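Local coordinates for probable spore coat polysaccharide biosynthesis protein E (Chromobacterium violaceum ATCC 12472, PDB 3G8R) that probably takes part in making N-acylneuraminate 9-phosphate or a related sugar acid, this chain holding the zinc-binding NeuB-type barrel and SAF domain, at residues A25-I30 with F41-Q46; V20-A25 with V226-D231; C120-W125 with D151-F156; L106-G111 with A132-P137. All coordinates share one frame; numbering follows the deposited sequence.

Contact 1: A25-I30 with F41-Q46; sequences ALIRAI and FGFKLQ
Ile27 and Phe43 mark the nearest backbone approach, 7.9 Å between their CA atoms, where helix segment 25-30 runs nearly antiparallel to strand segment 41-46 at 159°, with the axes 11.0 Å apart. Such spacing leaves room for one layer of side chains, and a single ring supplies the strand's share of it. Phe43 points its benzyl group at the helix and pushes its far end between three aliphatic residues. Ile27 lies over one face: its CG1 stands 3.9 Å from the centroid of the Phe43 ring and only 7° off the ring normal, a CH-pi contact. The branch can do this because CG1 is turned beside the backbone N of Ile27, opposite its carbonyl carbon (chi1 -85°). Ile30, one turn further on, takes the edge instead. Its CB lies in the ring plane, 3.7 Å from Phe43 CE1, and its CG2 touches the same carbon. Leu26 adds a looser touch, CG to Phe43 CZ at 4.5 Å. The beta-branched isoleucines suit these places, since each offers bulk close to the helix backbone, where the ring end arrives. Met87 of helix 77-89 also packs on Phe43, and Phe92 meets the ring edge-to-face. Strand 7-11, helix 21-33 and strand 40-47 form a beta-alpha-beta crossover of the TIM barrel, so this is the join between the first helix and the second strand. No hydrogen bond crosses it. The contact is buried and made by apolar side chains, resting on the fit of aliphatic groups to the face and edge of one ring.

Contact 2: V20-A25 with V226-D231; sequences VEHGVA and VGLPTD
The polar link between His22 and Leu228 runs from an imidazole to a main-chain carbonyl. His22 NE2 donates to Leu228 O over 3.3 Å with an N-H...O angle of 158°, a fairly straight but weak bond that meets the histidine ring at its edge, in the ring plane. With CG set opposite the backbone N (chi1 -176°), the imidazole is carried straight out toward the loop. Its ND1 also faces a carbonyl, His16 O, in a weak bond. Histidine suits this place because its two ring nitrogens can face two pieces of chain, although holding both carbonyls at once would probably need the doubly protonated ring, which they would favour. Tyr233 meets the ring as well. Within segment 226-231, Thr230 turns its hydroxyl back on its own chain, in a weak bond from OG1 to Pro229 O.

Segment 226-231 follows the eighth and last strand of the TIM barrel, 221-225, while segment 20-25 forms the start of the first helix, 21-33. The contact brings the loop after the last strand against the first helix, across the seam where the first and eighth strands meet, on the side of the C-terminal strand ends where enzymes of this fold keep their active sites.

Apolar packing is carried by Leu228. Its CD2 reaches Ala25, 3.6 Å from the carbonyl O and 4.1 Å from CB, so the methyl lies against the helix backbone as much as against the side chain. The small alanine lets it come that near.

Contact 3: C120-W125 with D151-F156; sequences CSFTDW and DKVVSF
Val153 is pressed between two aromatic side chains, one from the facing loop, Phe122, and one from the start of the helix that follows, Trp125, and its CG2 methyl touches both. That methyl lies over a face of Phe122, 4.1 Å from the ring centroid and 28° off the normal, a CH-pi contact displaced from the centre. The same CG2 stands 3.8 Å from Trp125 CZ3, on the six-membered part of the indole. The other methyl meets the far end of the phenyl group, Val153 CG1 to Phe122 CZ at 3.5 Å. Valine's compact fork suits a site that must fill two directions at once.

Each ring gets there by its own route. In Phe122 the ring is thrown opposite the backbone N (chi1 -168°), whereas in Trp125, at the first turn of helix 125-132, it swings beside its N (chi1 -57°). Lys152 adds a looser touch, its CB 4.4 Å from Trp125 CH2. The loop is shaped by a type I turn from Ser121 to Asp124, and Asp124 then serves as N-cap of the helix, its OD1 bonding weakly to Leu127 N.

The second subunit meets the same loop: Arg280 of that chain forms a salt bridge with Asp124, and its Asn313 bonds to Thr123. The Val153 packing joins neighbouring beta-alpha units of a TIM barrel, beside the SAF domain lent by the partner subunit, as in NeuB-type sialic acid synthases.

Contact 4: L106-G111 with A132-P137; sequences LIEAHG and ARSDKP
Ser134 OG donates a short hydrogen bond, 2.6 Å, to Glu108 OE1, the one hydrogen bond across this contact. The hydroxyl does not lie in the carboxylate plane but comes from above it, about 40° out. A bend at the glutamate's second torsion (chi2 -89°) turns its carboxylate toward the serine. Beside it, Lys136 brings its methylene chain against the helix: CE packs 3.7 Å from Ile107 CG2, while CD passes 4.2 Å from Glu108 OE2. The lysine thus offers its apolar methylenes to the isoleucine and charge near the glutamate. Its NZ stays 4.4 Å from Glu108 OE2, too far for a salt bridge though probably a favourable electrostatic neighbour, and instead bonds to the main-chain Ile112 O.

Both segments lie at the N-terminal ends of the TIM barrel strands, where helices hand over to strands. Segment 106-111 closes helix 101-109 ahead of strand 114-117; segment 132-137 runs from the last residue of helix 125-132 through the loop ahead of strand 138-141.

Around these groups, Ile107 is backed by Cys96 and Pro98 of strand 93-98, with Arg130 in a long, weak ion pair at Glu108 OE1. The helix closes in a Schellman motif at Gly111, whose N bonds to Glu108 O at 2.9 Å. Glycine tolerates the positive phi needed there, and the turn leads directly to the Ile112 carbonyl that holds the lysine. Beyond the serine, Lys162 bonds to the carbonyls of Ala132 and Ser134.

Overall arrangement
Contacts 1 and 2 sit on helix 21-33, share Ala25 and lie 10 Å apart between centres. Leu26 joins them, its CD1 packing 3.5 Å from Gly227 C. Contacts 3 and 4 interlock along the chain and meet where Phe156 CZ touches Ala132 CB at 3.6 Å. The two pairs do not touch: contacts 1 and 4 come within about 7 Å at their nearest atoms, while the centres of contacts 2 and 3 are 33 Å apart. All four belong to the barrel domain, whose zinc ion is held by His202 and His225. Segment 226-231 directly follows His225, and Phe43 lies about 13 Å from the metal. Contacts 3 and 4 lie away from the zinc-binding residues, though the Phe122 side chain is about 12 Å from the ion.

Contact 1: A25-I30 with F41-Q46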
loop_
_atom_site.group_PDB
_atom_site.type_symbol
_atom_site.label_atom_id
_atom_site.label_comp_id
_atom_site.label_asym_id
_atom_site.label_seq_id
_atom_site.Cartn_x
_atom_site.Cartn_y
_atom_site.Cartn_z
ATOM N N ALA A 25 34.207 -6.063 6.889
ATOM C CA ALA A 25 33.822 -5.027 7.865
ATOM C C ALA A 25 32.427 -4.447 7.603
ATOM O O ALA A 25 31.827 -3.792 8.473
ATOM C CB ALA A 25 34.860 -3.917 7.911
ATOM N N LEU A 26 31.927 -4.720 6.408
ATOM C CA LEU A 26 30.676 -4.221 5.976
ATOM C C LEU A 26 29.569 -5.213 6.236
ATOM O O LEU A 26 28.469 -4.800 6.595
ATOM C CB LEU A 26 30.735 -3.949 4.486
ATOM C CG LEU A 26 29.354 -3.853 3.835
ATOM C CD1 LEU A 26 28.627 -2.564 4.262
ATOM C CD2 LEU A 26 29.488 -3.962 2.332
ATOM N N ILE A 27 29.813 -6.503 6.003
ATOM C CA ILE A 27 28.853 -7.534 6.391
ATOM C C ILE A 27 28.569 -7.404 7.882
ATOM O O ILE A 27 27.399 -7.380 8.299
ATOM C CB ILE A 27 29.387 -8.932 6.130
ATOM C CG1 ILE A 27 29.120 -9.332 4.683
ATOM C CG2 ILE A 27 28.774 -9.950 7.098
ATOM C CD1 ILE A 27 30.245 -10.215 4.059
ATOM N N ARG A 28 29.641 -7.281 8.670
ATOM C CA ARG A 28 29.540 -7.300 10.126
ATOM C C ARG A 28 28.788 -6.097 10.657
ATOM O O ARG A 28 28.153 -6.183 11.686
ATOM C CB ARG A 28 30.932 -7.362 10.780
ATOM C CG ARG A 28 31.645 -8.675 10.609
ATOM C CD ARG A 28 33.108 -8.552 10.992
ATOM N NE ARG A 28 33.822 -9.800 10.719
ATOM C CZ ARG A 28 35.095 -10.067 11.035
ATOM N NH1 ARG A 28 35.860 -9.170 11.660
ATOM N NH2 ARG A 28 35.608 -11.252 10.713
ATOM N N ALA A 29 28.877 -4.967 9.975
ATOM C CA ALA A 29 28.128 -3.793 10.411
ATOM C C ALA A 29 26.665 -3.967 10.012
ATOM O O ALA A 29 25.757 -3.710 10.806
ATOM C CB ALA A 29 28.716 -2.514 9.834
ATOM N N ILE A 30 26.427 -4.457 8.805
ATOM C CA ILE A 30 25.071 -4.778 8.462
ATOM C C ILE A 30 24.462 -5.766 9.455
ATOM O O ILE A 30 23.319 -5.564 9.851
ATOM C CB ILE A 30 24.892 -5.188 6.996
ATOM C CG1 ILE A 30 25.299 -4.044 6.056
ATOM C CG2 ILE A 30 23.450 -5.578 6.703
ATOM C CD1 ILE A 30 24.744 -2.659 6.373
ATOM N N PHE A 41 17.178 -12.587 6.096
ATOM C CA PHE A 41 18.148 -11.685 5.577
ATOM C C PHE A 41 19.045 -12.477 4.639
ATOM O O PHE A 41 19.420 -13.613 4.936
ATOM C CB PHE A 41 18.997 -11.091 6.724
ATOM C CG PHE A 41 18.240 -10.204 7.670
ATOM C CD1 PHE A 41 17.760 -8.966 7.255
ATOM C CD2 PHE A 41 18.046 -10.587 8.990
ATOM C CE1 PHE A 41 17.092 -8.134 8.132
ATOM C CE2 PHE A 41 17.364 -9.767 9.864
ATOM C CZ PHE A 41 16.887 -8.542 9.439
ATOM N N GLY A 42 19.385 -11.838 3.520
ATOM C CA GLY A 42 20.357 -12.336 2.560
ATOM C C GLY A 42 21.322 -11.236 2.164
ATOM O O GLY A 42 20.970 -10.069 2.150
ATOM N N PHE A 43 22.552 -11.630 1.871
ATOM C CA PHE A 43 23.578 -10.735 1.383
ATOM C C PHE A 43 23.920 -11.089 -0.056
ATOM O O PHE A 43 23.990 -12.253 -0.420
ATOM C CB PHE A 43 24.820 -10.835 2.279
ATOM C CG PHE A 43 25.309 -9.495 2.762
ATOM C CD1 PHE A 43 24.977 -9.036 4.033
ATOM C CD2 PHE A 43 26.030 -8.653 1.919
ATOM C CE1 PHE A 43 25.389 -7.787 4.454
ATOM C CE2 PHE A 43 26.464 -7.406 2.359
ATOM C CZ PHE A 43 26.151 -6.977 3.616
ATOM N N LYS A 44 24.125 -10.078 -0.887
ATOM C CA LYS A 44 24.296 -10.319 -2.324
ATOM C C LYS A 44 25.624 -9.820 -2.922
ATOM O O LYS A 44 26.061 -8.682 -2.655
ATOM C CB LYS A 44 23.132 -9.744 -3.098
ATOM C CG LYS A 44 22.817 -10.574 -4.303
ATOM C CD LYS A 44 21.960 -9.842 -5.314
ATOM C CE LYS A 44 22.749 -8.745 -6.009
ATOM N NZ LYS A 44 22.271 -8.456 -7.423
ATOM N N LEU A 45 26.234 -10.695 -3.733
ATOM C CA LEU A 45 27.394 -10.400 -4.579
ATOM C C LEU A 45 27.047 -10.341 -6.047
ATOM O O LEU A 45 25.969 -10.751 -6.459
ATOM C CB LEU A 45 28.392 -11.519 -4.415
ATOM C CG LEU A 45 29.404 -11.324 -3.302
ATOM C CD1 LEU A 45 29.143 -10.044 -2.540
ATOM C CD2 LEU A 45 29.292 -12.535 -2.419
ATOM N N GLN A 46 27.978 -9.850 -6.850
ATOM C CA GLN A 46 27.809 -9.815 -8.310
ATOM C C GLN A 46 28.950 -10.564 -8.953
ATOM O O GLN A 46 30.097 -10.242 -8.722
ATOM C CB GLN A 46 27.833 -8.380 -8.787
ATOM C CG GLN A 46 26.523 -7.683 -8.547
ATOM C CD GLN A 46 26.481 -6.291 -9.116
ATOM O OE1 GLN A 46 27.369 -5.882 -9.851
ATOM N NE2 GLN A 46 25.443 -5.546 -8.770
#

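Contact 2: V20-A25 with V226-D231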
loop_
_atom_site.group_PDB
_atom_site.type_symbol
_atom_site.label_atom_id
_atom_site.label_comp_id
_atom_site.label_asym_id
_atom_site.label_seq_id
_atom_site.Cartn_x
_atom_site.Cartn_y
_atom_site.Cartn_z
ATOM N N VAL A 20 38.702 -7.108 0.325
ATOM C CA VAL A 20 37.993 -8.103 1.146
ATOM C C VAL A 20 37.831 -7.768 2.629
ATOM O O VAL A 20 36.750 -7.930 3.181
ATOM C CB VAL A 20 38.638 -9.494 1.059
ATOM C CG1 VAL A 20 38.072 -10.429 2.162
ATOM C CG2 VAL A 20 38.427 -10.084 -0.310
ATOM N N GLU A 21 38.917 -7.372 3.283
ATOM C CA GLU A 21 38.863 -6.881 4.651
ATOM C C GLU A 21 37.655 -5.938 4.725
ATOM O O GLU A 21 36.764 -6.095 5.584
ATOM C CB GLU A 21 40.152 -6.107 4.938
ATOM C CG GLU A 21 40.902 -6.462 6.214
ATOM C CD GLU A 21 42.337 -5.893 6.215
ATOM O OE1 GLU A 21 42.512 -4.669 6.434
ATOM O OE2 GLU A 21 43.292 -6.676 5.993
ATOM N N HIS A 22 37.618 -4.977 3.801
ATOM C CA HIS A 22 36.482 -4.057 3.674
ATOM C C HIS A 22 35.401 -4.742 2.866
ATOM O O HIS A 22 35.532 -4.930 1.672
ATOM C CB HIS A 22 36.910 -2.772 2.958
ATOM C CG HIS A 22 35.825 -1.748 2.866
ATOM N ND1 HIS A 22 35.062 -1.569 1.729
ATOM C CD2 HIS A 22 35.357 -0.865 3.782
ATOM C CE1 HIS A 22 34.175 -0.615 1.951
ATOM N NE2 HIS A 22 34.338 -0.167 3.185
ATOM N N GLY A 23 34.327 -5.138 3.492
ATOM C CA GLY A 23 33.470 -6.069 2.796
ATOM C C GLY A 23 33.220 -7.143 3.806
ATOM O O GLY A 23 32.089 -7.577 4.002
ATOM N N VAL A 24 34.272 -7.549 4.495
ATOM C CA VAL A 24 34.057 -8.239 5.760
ATOM C C VAL A 24 33.552 -7.225 6.808
ATOM O O VAL A 24 32.551 -7.472 7.485
ATOM C CB VAL A 24 35.302 -9.023 6.201
ATOM C CG1 VAL A 24 35.277 -9.298 7.691
ATOM C CG2 VAL A 24 35.369 -10.316 5.432
ATOM N N ALA A 25 34.207 -6.063 6.889
ATOM C CA ALA A 25 33.822 -5.027 7.865
ATOM C C ALA A 25 32.427 -4.447 7.603
ATOM O O ALA A 25 31.827 -3.792 8.473
ATOM C CB ALA A 25 34.860 -3.917 7.911
ATOM N N VAL A 226 24.036 -1.560 -0.263
ATOM C CA VAL A 226 24.682 -1.189 1.012
ATOM C C VAL A 226 26.157 -0.934 0.808
ATOM O O VAL A 226 26.725 -1.401 -0.174
ATOM C CB VAL A 226 24.573 -2.298 2.056
ATOM C CG1 VAL A 226 23.147 -2.498 2.441
ATOM C CG2 VAL A 226 25.214 -3.613 1.540
ATOM N N GLY A 227 26.771 -0.225 1.750
ATOM C CA GLY A 227 28.179 0.104 1.700
ATOM C C GLY A 227 28.599 0.709 3.019
ATOM O O GLY A 227 27.761 1.166 3.780
ATOM N N LEU A 228 29.895 0.702 3.316
ATOM C CA LEU A 228 30.385 1.302 4.568
ATOM C C LEU A 228 31.246 2.540 4.284
ATOM O O LEU A 228 32.355 2.443 3.745
ATOM C CB LEU A 228 31.115 0.260 5.437
ATOM C CG LEU A 228 31.914 0.642 6.693
ATOM C CD1 LEU A 228 31.059 1.241 7.809
ATOM C CD2 LEU A 228 32.640 -0.565 7.229
ATOM N N PRO A 229 30.703 3.726 4.583
ATOM C CA PRO A 229 31.547 4.911 4.547
ATOM C C PRO A 229 32.722 4.744 5.486
ATOM O O PRO A 229 32.648 4.021 6.481
ATOM C CB PRO A 229 30.625 6.034 5.037
ATOM C CG PRO A 229 29.378 5.353 5.522
ATOM C CD PRO A 229 29.285 4.081 4.728
ATOM N N THR A 230 33.795 5.434 5.147
ATOM C CA THR A 230 35.088 5.246 5.755
ATOM C C THR A 230 35.878 6.477 5.347
ATOM O O THR A 230 35.553 7.143 4.340
ATOM C CB THR A 230 35.728 3.920 5.221
ATOM O OG1 THR A 230 35.373 2.833 6.083
ATOM C CG2 THR A 230 37.243 3.978 5.105
ATOM N N ASP A 231 36.876 6.814 6.160
ATOM C CA ASP A 231 37.886 7.770 5.744
ATOM C C ASP A 231 38.781 7.018 4.753
ATOM O O ASP A 231 39.248 5.903 5.029
ATOM C CB ASP A 231 38.645 8.372 6.943
ATOM C CG ASP A 231 38.823 7.383 8.119
ATOM O OD1 ASP A 231 38.837 7.874 9.284
ATOM O OD2 ASP A 231 38.954 6.142 7.887
#

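Contact 3: C120-W125 with D151-F156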
loop_
_atom_site.group_PDB
_atom_site.type_symbol
_atom_site.label_atom_id
_atom_site.label_comp_id
_atom_site.label_asym_id
_atom_site.label_seq_id
_atom_site.Cartn_x
_atom_site.Cartn_y
_atom_site.Cartn_z
ATOM N N CYS A 120 19.244 -6.226 -16.432
ATOM C CA CYS A 120 19.965 -6.110 -17.713
ATOM C C CYS A 120 20.087 -7.470 -18.370
ATOM O O CYS A 120 20.006 -7.593 -19.611
ATOM C CB CYS A 120 21.348 -5.491 -17.511
ATOM S SG CYS A 120 22.373 -6.355 -16.303
ATOM N N SER A 121 20.261 -8.495 -17.535
ATOM C CA SER A 121 20.348 -9.857 -18.010
ATOM C C SER A 121 18.977 -10.482 -18.050
ATOM O O SER A 121 18.864 -11.677 -18.334
ATOM C CB SER A 121 21.204 -10.695 -17.077
ATOM O OG SER A 121 22.157 -9.906 -16.400
ATOM N N PHE A 122 17.930 -9.721 -17.740
ATOM C CA PHE A 122 16.622 -10.346 -17.669
ATOM C C PHE A 122 16.330 -11.117 -18.947
ATOM O O PHE A 122 15.863 -12.228 -18.870
ATOM C CB PHE A 122 15.477 -9.377 -17.322
ATOM C CG PHE A 122 14.166 -10.081 -16.975
ATOM C CD1 PHE A 122 13.049 -9.989 -17.819
ATOM C CD2 PHE A 122 14.052 -10.859 -15.812
ATOM C CE1 PHE A 122 11.831 -10.657 -17.518
ATOM C CE2 PHE A 122 12.845 -11.517 -15.504
ATOM C CZ PHE A 122 11.733 -11.411 -16.372
ATOM N N THR A 123 16.642 -10.563 -20.113
ATOM C CA THR A 123 16.376 -11.276 -21.371
ATOM C C THR A 123 17.634 -11.848 -22.048
ATOM O O THR A 123 17.617 -12.221 -23.218
ATOM C CB THR A 123 15.605 -10.392 -22.363
ATOM O OG1 THR A 123 16.211 -9.090 -22.427
ATOM C CG2 THR A 123 14.200 -10.245 -21.917
ATOM N N ASP A 124 18.723 -11.900 -21.303
ATOM C CA ASP A 124 19.961 -12.498 -21.762
ATOM C C ASP A 124 19.742 -14.041 -21.799
ATOM O O ASP A 124 20.220 -14.800 -20.927
ATOM C CB ASP A 124 21.073 -12.064 -20.793
ATOM C CG ASP A 124 22.478 -12.349 -21.298
ATOM O OD1 ASP A 124 22.708 -13.486 -21.762
ATOM O OD2 ASP A 124 23.360 -11.437 -21.191
ATOM N N TRP A 125 19.008 -14.469 -22.831
ATOM C CA TRP A 125 18.489 -15.836 -22.977
ATOM C C TRP A 125 19.485 -16.953 -22.740
ATOM O O TRP A 125 19.197 -17.896 -22.004
ATOM C CB TRP A 125 17.893 -16.007 -24.365
ATOM C CG TRP A 125 16.832 -15.017 -24.635
ATOM C CD1 TRP A 125 16.822 -14.048 -25.616
ATOM C CD2 TRP A 125 15.612 -14.867 -23.898
ATOM N NE1 TRP A 125 15.660 -13.323 -25.541
ATOM C CE2 TRP A 125 14.899 -13.792 -24.493
ATOM C CE3 TRP A 125 15.055 -15.527 -22.786
ATOM C CZ2 TRP A 125 13.645 -13.351 -23.997
ATOM C CZ3 TRP A 125 13.811 -15.093 -22.295
ATOM C CH2 TRP A 125 13.125 -14.010 -22.901
ATOM N N ASP A 151 6.387 -12.309 -18.951
ATOM C CA ASP A 151 5.571 -13.467 -19.273
ATOM C C ASP A 151 6.392 -14.643 -19.777
ATOM O O ASP A 151 6.233 -15.740 -19.254
ATOM C CB ASP A 151 4.552 -13.109 -20.326
ATOM C CG ASP A 151 3.304 -12.518 -19.749
ATOM O OD1 ASP A 151 3.254 -12.196 -18.543
ATOM O OD2 ASP A 151 2.332 -12.378 -20.531
ATOM N N LYS A 152 7.246 -14.443 -20.780
ATOM C CA LYS A 152 7.990 -15.580 -21.311
ATOM C C LYS A 152 8.810 -16.169 -20.187
ATOM O O LYS A 152 8.745 -17.388 -19.921
ATOM C CB LYS A 152 8.911 -15.209 -22.463
ATOM C CG LYS A 152 8.231 -15.244 -23.807
ATOM C CD LYS A 152 9.035 -14.533 -24.903
ATOM C CE LYS A 152 8.078 -13.922 -25.950
ATOM N NZ LYS A 152 8.525 -12.549 -26.376
ATOM N N VAL A 153 9.538 -15.283 -19.511
ATOM C CA VAL A 153 10.443 -15.682 -18.470
ATOM C C VAL A 153 9.729 -16.348 -17.290
ATOM O O VAL A 153 10.192 -17.366 -16.789
ATOM C CB VAL A 153 11.270 -14.491 -17.974
ATOM C CG1 VAL A 153 11.996 -14.879 -16.719
ATOM C CG2 VAL A 153 12.264 -14.087 -19.008
ATOM N N VAL A 154 8.612 -15.776 -16.851
ATOM C CA VAL A 154 7.863 -16.379 -15.767
ATOM C C VAL A 154 7.411 -17.762 -16.184
ATOM O O VAL A 154 7.839 -18.749 -15.614
ATOM C CB VAL A 154 6.633 -15.549 -15.354
ATOM C CG1 VAL A 154 5.652 -16.397 -14.617
ATOM C CG2 VAL A 154 7.036 -14.448 -14.450
ATOM N N SER A 155 6.571 -17.815 -17.203
ATOM C CA SER A 155 6.061 -19.056 -17.732
ATOM C C SER A 155 7.164 -20.116 -17.851
ATOM O O SER A 155 7.024 -21.229 -17.358
ATOM C CB SER A 155 5.403 -18.775 -19.085
ATOM O OG SER A 155 5.264 -19.940 -19.867
ATOM N N PHE A 156 8.274 -19.744 -18.464
ATOM C CA PHE A 156 9.307 -20.702 -18.760
ATOM C C PHE A 156 9.964 -21.250 -17.509
ATOM O O PHE A 156 10.192 -22.439 -17.421
ATOM C CB PHE A 156 10.318 -20.075 -19.706
ATOM C CG PHE A 156 11.745 -20.517 -19.494
ATOM C CD1 PHE A 156 12.576 -19.824 -18.627
ATOM C CD2 PHE A 156 12.265 -21.588 -20.204
ATOM C CE1 PHE A 156 13.890 -20.208 -18.439
ATOM C CE2 PHE A 156 13.583 -21.979 -20.030
ATOM C CZ PHE A 156 14.399 -21.278 -19.144
#

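Contact 4: L106-G111 with A132-P137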
loop_
_atom_site.group_PDB
_atom_site.type_symbol
_atom_site.label_atom_id
_atom_site.label_comp_id
_atom_site.label_asym_id
_atom_site.label_seq_id
_atom_site.Cartn_x
_atom_site.Cartn_y
_atom_site.Cartn_z
ATOM N N LEU A 106 30.523 -20.939 -11.169
ATOM C CA LEU A 106 31.188 -20.475 -9.992
ATOM C C LEU A 106 30.226 -20.396 -8.802
ATOM O O LEU A 106 30.550 -20.878 -7.699
ATOM C CB LEU A 106 31.783 -19.105 -10.270
ATOM C CG LEU A 106 33.209 -18.800 -9.814
ATOM C CD1 LEU A 106 33.387 -17.281 -9.619
ATOM C CD2 LEU A 106 33.600 -19.587 -8.553
ATOM N N ILE A 107 29.051 -19.792 -9.010
ATOM C CA ILE A 107 28.052 -19.749 -7.950
ATOM C C ILE A 107 27.837 -21.132 -7.345
ATOM O O ILE A 107 27.706 -21.234 -6.142
ATOM C CB ILE A 107 26.700 -19.173 -8.433
ATOM C CG1 ILE A 107 26.680 -17.640 -8.329
ATOM C CG2 ILE A 107 25.520 -19.774 -7.640
ATOM C CD1 ILE A 107 25.641 -16.994 -9.236
ATOM N N GLU A 108 27.818 -22.178 -8.175
ATOM C CA GLU A 108 27.654 -23.563 -7.714
ATOM C C GLU A 108 28.787 -24.001 -6.768
ATOM O O GLU A 108 28.538 -24.511 -5.650
ATOM C CB GLU A 108 27.610 -24.532 -8.899
ATOM C CG GLU A 108 26.582 -24.209 -9.984
ATOM C CD GLU A 108 25.220 -24.836 -9.750
ATOM O OE1 GLU A 108 24.373 -24.739 -10.668
ATOM O OE2 GLU A 108 24.992 -25.425 -8.666
ATOM N N ALA A 109 30.019 -23.804 -7.231
ATOM C CA ALA A 109 31.203 -24.135 -6.456
ATOM C C ALA A 109 31.211 -23.501 -5.054
ATOM O O ALA A 109 31.682 -24.107 -4.059
ATOM C CB ALA A 109 32.436 -23.726 -7.218
ATOM N N HIS A 110 30.681 -22.283 -4.981
ATOM C CA HIS A 110 30.721 -21.531 -3.760
ATOM C C HIS A 110 29.606 -21.926 -2.822
ATOM O O HIS A 110 29.582 -21.512 -1.670
ATOM C CB HIS A 110 30.675 -20.070 -4.095
ATOM C CG HIS A 110 31.958 -19.553 -4.659
ATOM N ND1 HIS A 110 32.187 -18.211 -4.886
ATOM C CD2 HIS A 110 33.097 -20.195 -5.016
ATOM C CE1 HIS A 110 33.402 -18.053 -5.379
ATOM N NE2 HIS A 110 33.981 -19.239 -5.457
ATOM N N GLY A 111 28.699 -22.769 -3.292
ATOM C CA GLY A 111 27.544 -23.170 -2.469
ATOM C C GLY A 111 26.668 -21.985 -2.075
ATOM O O GLY A 111 26.168 -21.898 -0.947
ATOM N N ALA A 132 18.583 -21.969 -15.725
ATOM C CA ALA A 132 17.494 -22.943 -15.685
ATOM C C ALA A 132 18.019 -24.336 -15.403
ATOM O O ALA A 132 17.408 -25.084 -14.685
ATOM C CB ALA A 132 16.732 -22.939 -16.987
ATOM N N ARG A 133 19.160 -24.685 -15.971
ATOM C CA ARG A 133 19.710 -25.993 -15.711
ATOM C C ARG A 133 20.375 -26.062 -14.336
ATOM O O ARG A 133 21.118 -26.974 -14.055
ATOM C CB ARG A 133 20.595 -26.482 -16.871
ATOM C CG ARG A 133 22.009 -25.967 -16.955
ATOM C CD ARG A 133 22.819 -26.801 -17.991
ATOM N NE ARG A 133 22.558 -26.371 -19.373
ATOM C CZ ARG A 133 23.413 -25.658 -20.116
ATOM N NH1 ARG A 133 24.609 -25.302 -19.628
ATOM N NH2 ARG A 133 23.076 -25.300 -21.355
ATOM N N SER A 134 20.078 -25.097 -13.477
ATOM C CA SER A 134 20.600 -25.088 -12.115
ATOM C C SER A 134 19.473 -25.575 -11.228
ATOM O O SER A 134 18.393 -25.839 -11.734
ATOM C CB SER A 134 21.012 -23.673 -11.727
ATOM O OG SER A 134 21.985 -23.695 -10.709
ATOM N N ASP A 135 19.685 -25.705 -9.923
ATOM C CA ASP A 135 18.585 -26.185 -9.065
ATOM C C ASP A 135 18.327 -25.331 -7.795
ATOM O O ASP A 135 17.840 -25.797 -6.747
ATOM C CB ASP A 135 18.707 -27.703 -8.793
ATOM C CG ASP A 135 18.192 -28.583 -9.991
ATOM O OD1 ASP A 135 17.081 -28.321 -10.525
ATOM O OD2 ASP A 135 18.889 -29.559 -10.387
ATOM N N LYS A 136 18.628 -24.049 -7.935
ATOM C CA LYS A 136 18.425 -23.080 -6.871
ATOM C C LYS A 136 17.281 -22.126 -7.208
ATOM O O LYS A 136 16.967 -21.888 -8.383
ATOM C CB LYS A 136 19.711 -22.292 -6.654
ATOM C CG LYS A 136 20.857 -23.205 -6.384
ATOM C CD LYS A 136 22.067 -22.848 -7.217
ATOM C CE LYS A 136 23.182 -22.318 -6.344
ATOM N NZ LYS A 136 23.464 -23.255 -5.218
ATOM N N PRO A 137 16.655 -21.573 -6.168
ATOM C CA PRO A 137 15.633 -20.541 -6.296
ATOM C C PRO A 137 16.113 -19.339 -7.117
ATOM O O PRO A 137 17.314 -19.073 -7.196
ATOM C CB PRO A 137 15.414 -20.125 -4.852
ATOM C CG PRO A 137 15.752 -21.332 -4.070
ATOM C CD PRO A 137 16.909 -21.932 -4.763
#